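PDB 2PHP: bifunctional thiamine biosynthesis protein ThiDN from Methanocaldococcus jannaschii DSM 2661, which probably phosphorylates hydroxymethylpyrimidine to its diphosphate and condenses this with thiazole phosphate to thiamine phosphate, the last step in the C-terminal ThiN domain. Local coordinates for residues F118-E123 with V127-W132; I148-G153 with M159-G164. All coordinates share one frame; numbering follows the deposited sequence.

Both contacts lie in the C-terminal ThiN domain, the thiamine-phosphate synthase part of the protein. They come in series along the chain. Contact 1 folds the loop after strand 115-117 onto the start of helix 129-141. That helix leads to strand 147-150, which pairs with strand 159-164 in contact 2. The two strands are neighbours in the mixed sheet, and 147-150 also lies beside strand 115-117, outermost within this chain. The centres of the contacts are about 12 Å apart. They meet directly: Arg120 of contact 1 forms a salt bridge with Asp150 of contact 2, from NE to OD2 at 2.7 Å. The loop, the helix start and the hairpin are thus joined through a buried carboxylate.

Contact 1 (F118-E123 with V127-W132); sequences FDRKEE and VSTMEW
Trp132 supplies the main aromatic surface between residues 118-123 and 127-132. CA of Glu123 sits over one face of its six-membered ring, 3.7 Å from the ring centroid and nearly along the ring normal, a CH-pi contact. The Glu123 CB and CG groups continue across the same ring near CZ3 and CE3. At the ring edge, in plane, Trp132 CH2 lies 3.2 Å from the carbonyl O of Asp119. With CG anti to the backbone N (chi1 166°), the indole extends from the helix to this loop.

The apolar contacts continue on Phe118. Its CD1 meets CZ3 of Trp132 at 3.8 Å, with the two rings set obliquely, their planes 76° apart. At the far end of the phenyl ring, CZ touches CE of selenomethionine Met130. The bent Met130 chain brings that methyl group back towards the loop, although its CB starts away from it. Arg120 passes close by, with NH1 3.5 Å from Thr129 CG2.

The polar contacts centre on the Glu123 carboxylate. Thr129 OG1 donates to OE1 at 2.6 Å, from the syn side but 30° out of the carboxylate plane. The other oxygen, OE2, lies 2.7 Å from a water, which accepts from Val127 N. Glu123 CG also packs against Val127 CG2. One residue on, Ser128 is the N-cap of helix 129-141, and its OG accepts a weak bond from Glu131 N. The NE of Arg120 is taken up by a salt bridge to Asp150 of strand 147-150.

Within the loop, Asp119 OD1 accepts from Lys121 N in an Asx turn, and OD2 forms a salt bridge with Lys121 NZ.

The Glu123 carboxylate lies at the N-terminal end of the helix, where the helix dipole would probably favour its negative charge.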
loop_
_atom_site.group_PDB
_atom_site.type_symbol
_atom_site.label_atom_id
_atom_site.label_comp_id
_atom_site.label_asym_id
_atom_site.label_seq_id
_atom_site.Cartn_x
_atom_site.Cartn_y
_atom_site.Cartn_z
ATOM N N PHE B 118 13.922 30.800 11.831
ATOM C CA PHE B 118 15.181 30.635 12.551
ATOM C C PHE B 118 16.270 30.306 11.533
ATOM O O PHE B 118 15.973 29.871 10.415
ATOM C CB PHE B 118 15.072 29.524 13.612
ATOM C CG PHE B 118 14.920 28.144 13.041
ATOM C CD1 PHE B 118 16.035 27.409 12.644
ATOM C CD2 PHE B 118 13.659 27.579 12.893
ATOM C CE1 PHE B 118 15.892 26.126 12.106
ATOM C CE2 PHE B 118 13.507 26.303 12.358
ATOM C CZ PHE B 118 14.626 25.575 11.963
ATOM N N ASP B 119 17.523 30.512 11.927
ATOM C CA ASP B 119 18.670 30.285 11.052
ATOM C C ASP B 119 19.544 29.144 11.549
ATOM O O ASP B 119 20.161 29.252 12.608
ATOM C CB ASP B 119 19.518 31.560 10.979
ATOM C CG ASP B 119 20.616 31.482 9.926
ATOM O OD1 ASP B 119 21.145 30.378 9.681
ATOM O OD2 ASP B 119 20.957 32.533 9.346
ATOM N N ARG B 120 19.619 28.065 10.774
ATOM C CA ARG B 120 20.424 26.910 11.162
ATOM C C ARG B 120 21.874 27.286 11.464
ATOM O O ARG B 120 22.525 26.636 12.279
ATOM C CB ARG B 120 20.369 25.822 10.074
ATOM C CG ARG B 120 19.058 25.011 10.071
ATOM C CD ARG B 120 18.951 24.103 8.844
ATOM N NE ARG B 120 17.695 23.353 8.792
ATOM C CZ ARG B 120 17.438 22.257 9.505
ATOM N NH1 ARG B 120 18.348 21.762 10.329
ATOM N NH2 ARG B 120 16.257 21.660 9.400
ATOM N N LYS B 121 22.375 28.343 10.828
ATOM C CA LYS B 121 23.752 28.772 11.071
ATOM C C LYS B 121 23.938 29.371 12.470
ATOM O O LYS B 121 25.046 29.373 13.000
ATOM C CB LYS B 121 24.190 29.807 10.040
ATOM C CG LYS B 121 24.155 29.344 8.608
ATOM C CD LYS B 121 24.712 30.416 7.686
ATOM C CE LYS B 121 23.875 31.703 7.666
ATOM N NZ LYS B 121 23.789 32.436 8.967
ATOM N N GLU B 122 22.857 29.872 13.070
ATOM C CA GLU B 122 22.914 30.471 14.412
ATOM C C GLU B 122 22.667 29.465 15.543
ATOM O O GLU B 122 22.523 29.860 16.699
ATOM C CB GLU B 122 21.877 31.597 14.553
ATOM C CG GLU B 122 22.043 32.791 13.611
ATOM C CD GLU B 122 23.294 33.624 13.897
ATOM O OE1 GLU B 122 23.481 34.053 15.056
ATOM O OE2 GLU B 122 24.087 33.865 12.959
ATOM N N GLU B 123 22.613 28.174 15.224
ATOM C CA GLU B 123 22.359 27.170 16.255
ATOM C C GLU B 123 23.525 27.048 17.222
ATOM O O GLU B 123 24.674 26.910 16.809
ATOM C CB GLU B 123 22.086 25.797 15.636
ATOM C CG GLU B 123 21.597 24.760 16.651
ATOM C CD GLU B 123 21.511 23.356 16.078
ATOM O OE1 GLU B 123 20.951 23.198 14.972
ATOM O OE2 GLU B 123 21.994 22.405 16.733
ATOM N N VAL B 127 22.318 21.385 21.516
ATOM C CA VAL B 127 20.881 21.597 21.506
ATOM C C VAL B 127 20.314 20.841 20.319
ATOM O O VAL B 127 21.048 20.452 19.408
ATOM C CB VAL B 127 20.500 23.084 21.345
ATOM C CG1 VAL B 127 21.001 23.883 22.526
ATOM C CG2 VAL B 127 21.055 23.625 20.036
ATOM N N SER B 128 19.005 20.622 20.348
ATOM C CA SER B 128 18.309 19.948 19.262
ATOM C C SER B 128 17.870 21.051 18.306
ATOM O O SER B 128 17.183 21.990 18.715
ATOM C CB SER B 128 17.085 19.212 19.801
ATOM O OG SER B 128 16.099 19.051 18.793
ATOM N N THR B 129 18.273 20.953 17.043
ATOM C CA THR B 129 17.907 21.968 16.067
ATOM C C THR B 129 16.417 22.303 16.105
ATOM O O THR B 129 16.042 23.473 16.103
ATOM C CB THR B 129 18.235 21.522 14.629
ATOM O OG1 THR B 129 19.584 21.046 14.563
ATOM C CG2 THR B 129 18.064 22.694 13.664
HETATM N N MSE B 130 15.568 21.276 16.137
HETATM C CA MSE B 130 14.121 21.502 16.136
HETATM C C MSE B 130 13.559 22.150 17.393
HETATM O O MSE B 130 12.606 22.924 17.317
HETATM C CB MSE B 130 13.376 20.196 15.855
HETATM C CG MSE B 130 13.527 19.692 14.417
HETATM SE SE MSE B 130 12.882 20.963 13.053
HETATM C CE MSE B 130 14.585 21.814 12.667
ATOM N N GLU B 131 14.138 21.848 18.551
ATOM C CA GLU B 131 13.646 22.446 19.791
ATOM C C GLU B 131 14.111 23.901 19.858
ATOM O O GLU B 131 13.326 24.817 20.118
ATOM C CB GLU B 131 14.171 21.667 21.000
ATOM C CG GLU B 131 14.062 20.165 20.837
ATOM C CD GLU B 131 14.497 19.394 22.069
ATOM O OE1 GLU B 131 15.475 19.809 22.730
ATOM O OE2 GLU B 131 13.865 18.356 22.362
ATOM N N TRP B 132 15.396 24.100 19.601
ATOM C CA TRP B 132 15.992 25.424 19.629
ATOM C C TRP B 132 15.400 26.360 18.574
ATOM O O TRP B 132 15.061 27.510 18.872
ATOM C CB TRP B 132 17.503 25.303 19.424
ATOM C CG TRP B 132 18.150 26.598 19.108
ATOM C CD1 TRP B 132 18.531 27.566 19.993
ATOM C CD2 TRP B 132 18.414 27.118 17.801
ATOM N NE1 TRP B 132 19.013 28.660 19.312
ATOM C CE2 TRP B 132 18.954 28.411 17.967
ATOM C CE3 TRP B 132 18.247 26.613 16.504
ATOM C CZ2 TRP B 132 19.325 29.213 16.879
ATOM C CZ3 TRP B 132 18.616 27.410 15.423
ATOM C CH2 TRP B 132 19.150 28.696 15.619
HETATM O O HOH W 1 23.543 22.163 18.985
#

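Contact 2 (I148-G153 with M159-G164); sequences IYDRGG and MIRVLG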
loop_
_atom_site.group_PDB
_atom_site.type_symbol
_atom_site.label_atom_id
_atom_site.label_comp_id
_atom_site.label_asym_id
_atom_site.label_seq_id
_atom_site.Cartn_x
_atom_site.Cartn_y
_atom_site.Cartn_z
ATOM N N ILE B 148 6.514 28.414 10.640
ATOM C CA ILE B 148 7.882 28.506 11.097
ATOM C C ILE B 148 8.667 27.871 9.955
ATOM O O ILE B 148 8.490 26.692 9.641
ATOM C CB ILE B 148 8.126 27.711 12.397
ATOM C CG1 ILE B 148 7.379 28.369 13.561
ATOM C CG2 ILE B 148 9.612 27.676 12.711
ATOM C CD1 ILE B 148 7.635 27.716 14.890
ATOM N N TYR B 149 9.510 28.661 9.307
ATOM C CA TYR B 149 10.289 28.149 8.196
ATOM C C TYR B 149 11.749 28.452 8.447
ATOM O O TYR B 149 12.083 29.182 9.370
ATOM C CB TYR B 149 9.830 28.811 6.891
ATOM C CG TYR B 149 10.341 30.227 6.675
ATOM C CD1 TYR B 149 11.615 30.458 6.151
ATOM C CD2 TYR B 149 9.548 31.335 6.984
ATOM C CE1 TYR B 149 12.085 31.756 5.936
ATOM C CE2 TYR B 149 10.010 32.635 6.773
ATOM C CZ TYR B 149 11.278 32.839 6.248
ATOM O OH TYR B 149 11.736 34.121 6.037
ATOM N N ASP B 150 12.614 27.858 7.639
ATOM C CA ASP B 150 14.040 28.112 7.731
ATOM C C ASP B 150 14.585 27.881 6.328
ATOM O O ASP B 150 14.050 27.063 5.571
ATOM C CB ASP B 150 14.715 27.210 8.778
ATOM C CG ASP B 150 14.982 25.801 8.271
ATOM O OD1 ASP B 150 14.017 25.028 8.103
ATOM O OD2 ASP B 150 16.166 25.478 8.046
ATOM N N ARG B 151 15.633 28.617 5.969
ATOM C CA ARG B 151 16.196 28.521 4.632
ATOM C C ARG B 151 17.148 27.352 4.385
ATOM O O ARG B 151 17.815 27.289 3.345
ATOM C CB ARG B 151 16.855 29.857 4.263
ATOM C CG ARG B 151 15.858 31.017 4.241
ATOM C CD ARG B 151 16.308 32.185 3.348
ATOM N NE ARG B 151 16.820 33.333 4.103
ATOM C CZ ARG B 151 18.045 33.414 4.624
ATOM N NH1 ARG B 151 18.908 32.411 4.475
ATOM N NH2 ARG B 151 18.415 34.503 5.294
ATOM N N GLY B 152 17.191 26.416 5.327
ATOM C CA GLY B 152 18.045 25.253 5.166
ATOM C C GLY B 152 19.468 25.481 5.622
ATOM O O GLY B 152 19.757 26.448 6.323
ATOM N N GLY B 153 20.363 24.586 5.226
ATOM C CA GLY B 153 21.751 24.715 5.618
ATOM C C GLY B 153 22.567 23.588 5.039
ATOM O O GLY B 153 22.115 22.882 4.130
HETATM N N MSE B 159 12.707 24.342 4.782
HETATM C CA MSE B 159 11.397 23.800 5.144
HETATM C C MSE B 159 10.380 24.813 5.651
HETATM O O MSE B 159 10.739 25.811 6.266
HETATM C CB MSE B 159 11.566 22.743 6.242
HETATM C CG MSE B 159 10.397 21.774 6.369
HETATM SE SE MSE B 159 10.421 20.545 4.857
HETATM C CE MSE B 159 12.209 19.852 5.153
ATOM N N ILE B 160 9.104 24.539 5.390
ATOM C CA ILE B 160 8.018 25.374 5.892
ATOM C C ILE B 160 7.227 24.461 6.822
ATOM O O ILE B 160 6.805 23.374 6.429
ATOM C CB ILE B 160 7.058 25.863 4.789
ATOM C CG1 ILE B 160 7.726 26.945 3.939
ATOM C CG2 ILE B 160 5.783 26.419 5.435
ATOM C CD1 ILE B 160 6.909 27.351 2.732
ATOM N N ARG B 161 7.044 24.887 8.061
ATOM C CA ARG B 161 6.296 24.093 9.021
ATOM C C ARG B 161 5.001 24.829 9.381
ATOM O O ARG B 161 5.032 25.972 9.836
ATOM C CB ARG B 161 7.172 23.836 10.253
ATOM C CG ARG B 161 8.526 23.228 9.885
ATOM C CD ARG B 161 9.502 23.177 11.049
ATOM N NE ARG B 161 10.793 22.622 10.634
ATOM C CZ ARG B 161 11.735 23.300 9.981
ATOM N NH1 ARG B 161 11.554 24.583 9.667
ATOM N NH2 ARG B 161 12.850 22.686 9.612
ATOM N N VAL B 162 3.868 24.173 9.138
ATOM C CA VAL B 162 2.551 24.731 9.422
ATOM C C VAL B 162 2.045 24.174 10.761
ATOM O O VAL B 162 1.990 22.960 10.953
ATOM C CB VAL B 162 1.553 24.381 8.278
ATOM C CG1 VAL B 162 0.171 24.928 8.588
ATOM C CG2 VAL B 162 2.063 24.955 6.947
ATOM N N LEU B 163 1.690 25.066 11.684
ATOM C CA LEU B 163 1.213 24.664 13.008
ATOM C C LEU B 163 -0.256 25.032 13.205
ATOM O O LEU B 163 -0.799 25.863 12.477
ATOM C CB LEU B 163 2.056 25.336 14.107
ATOM C CG LEU B 163 3.573 25.094 14.133
ATOM C CD1 LEU B 163 4.242 25.865 13.010
ATOM C CD2 LEU B 163 4.153 25.550 15.466
ATOM N N GLY B 164 -0.895 24.417 14.196
ATOM C CA GLY B 164 -2.297 24.698 14.456
ATOM C C GLY B 164 -2.798 23.979 15.692
ATOM O O GLY B 164 -2.039 23.255 16.340
#
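The guanidinium of Arg161 has CB of Met159 over one face, 3.5 Å from the plane and displaced from the centre. At its edge lies Asp150. In a salt bridge, NH1 and NH2 both donate end-on to the same oxygen, Asp150 OD1, each at 3.0 Å and nearly in the guanidinium plane. The carboxylate is turned 39° from that plane, and both nitrogens reach OD1 from the same face of it. NH1 comes on the anti side but 28° out of the carboxylate plane, and NH2 from farther above it. The Arg161 chain is extended from CG to NE and runs past the carbonyl O of Ile148, which CB approaches to 3.2 Å. Asp150 OD2, the partner of Arg120, also accepts from Gly152 N, closing an Asx turn.

Strands 147-150 and 159-164 form an antiparallel beta hairpin within the mixed sheet of the ThiN domain. Ile148 with Arg161 and Asp150 with Met159 are hydrogen-bonded pairs. Tyr149 with Ile160 is the non-hydrogen-bonded pair between them. The shortest of the backbone bonds runs from Arg161 N to Ile148 O at 2.8 Å.

On the other face of the sheet from Asp150 and Arg161, Tyr149 CB packs on Ile160 CG1 at 4.1 Å. Back on the Asp150 and Arg161 face, Ile148 CG1 meets Leu163 CD1 at 4.1 Å. Helix 129-141 covers Ile148 through Thr134, Ala137 and Cys138.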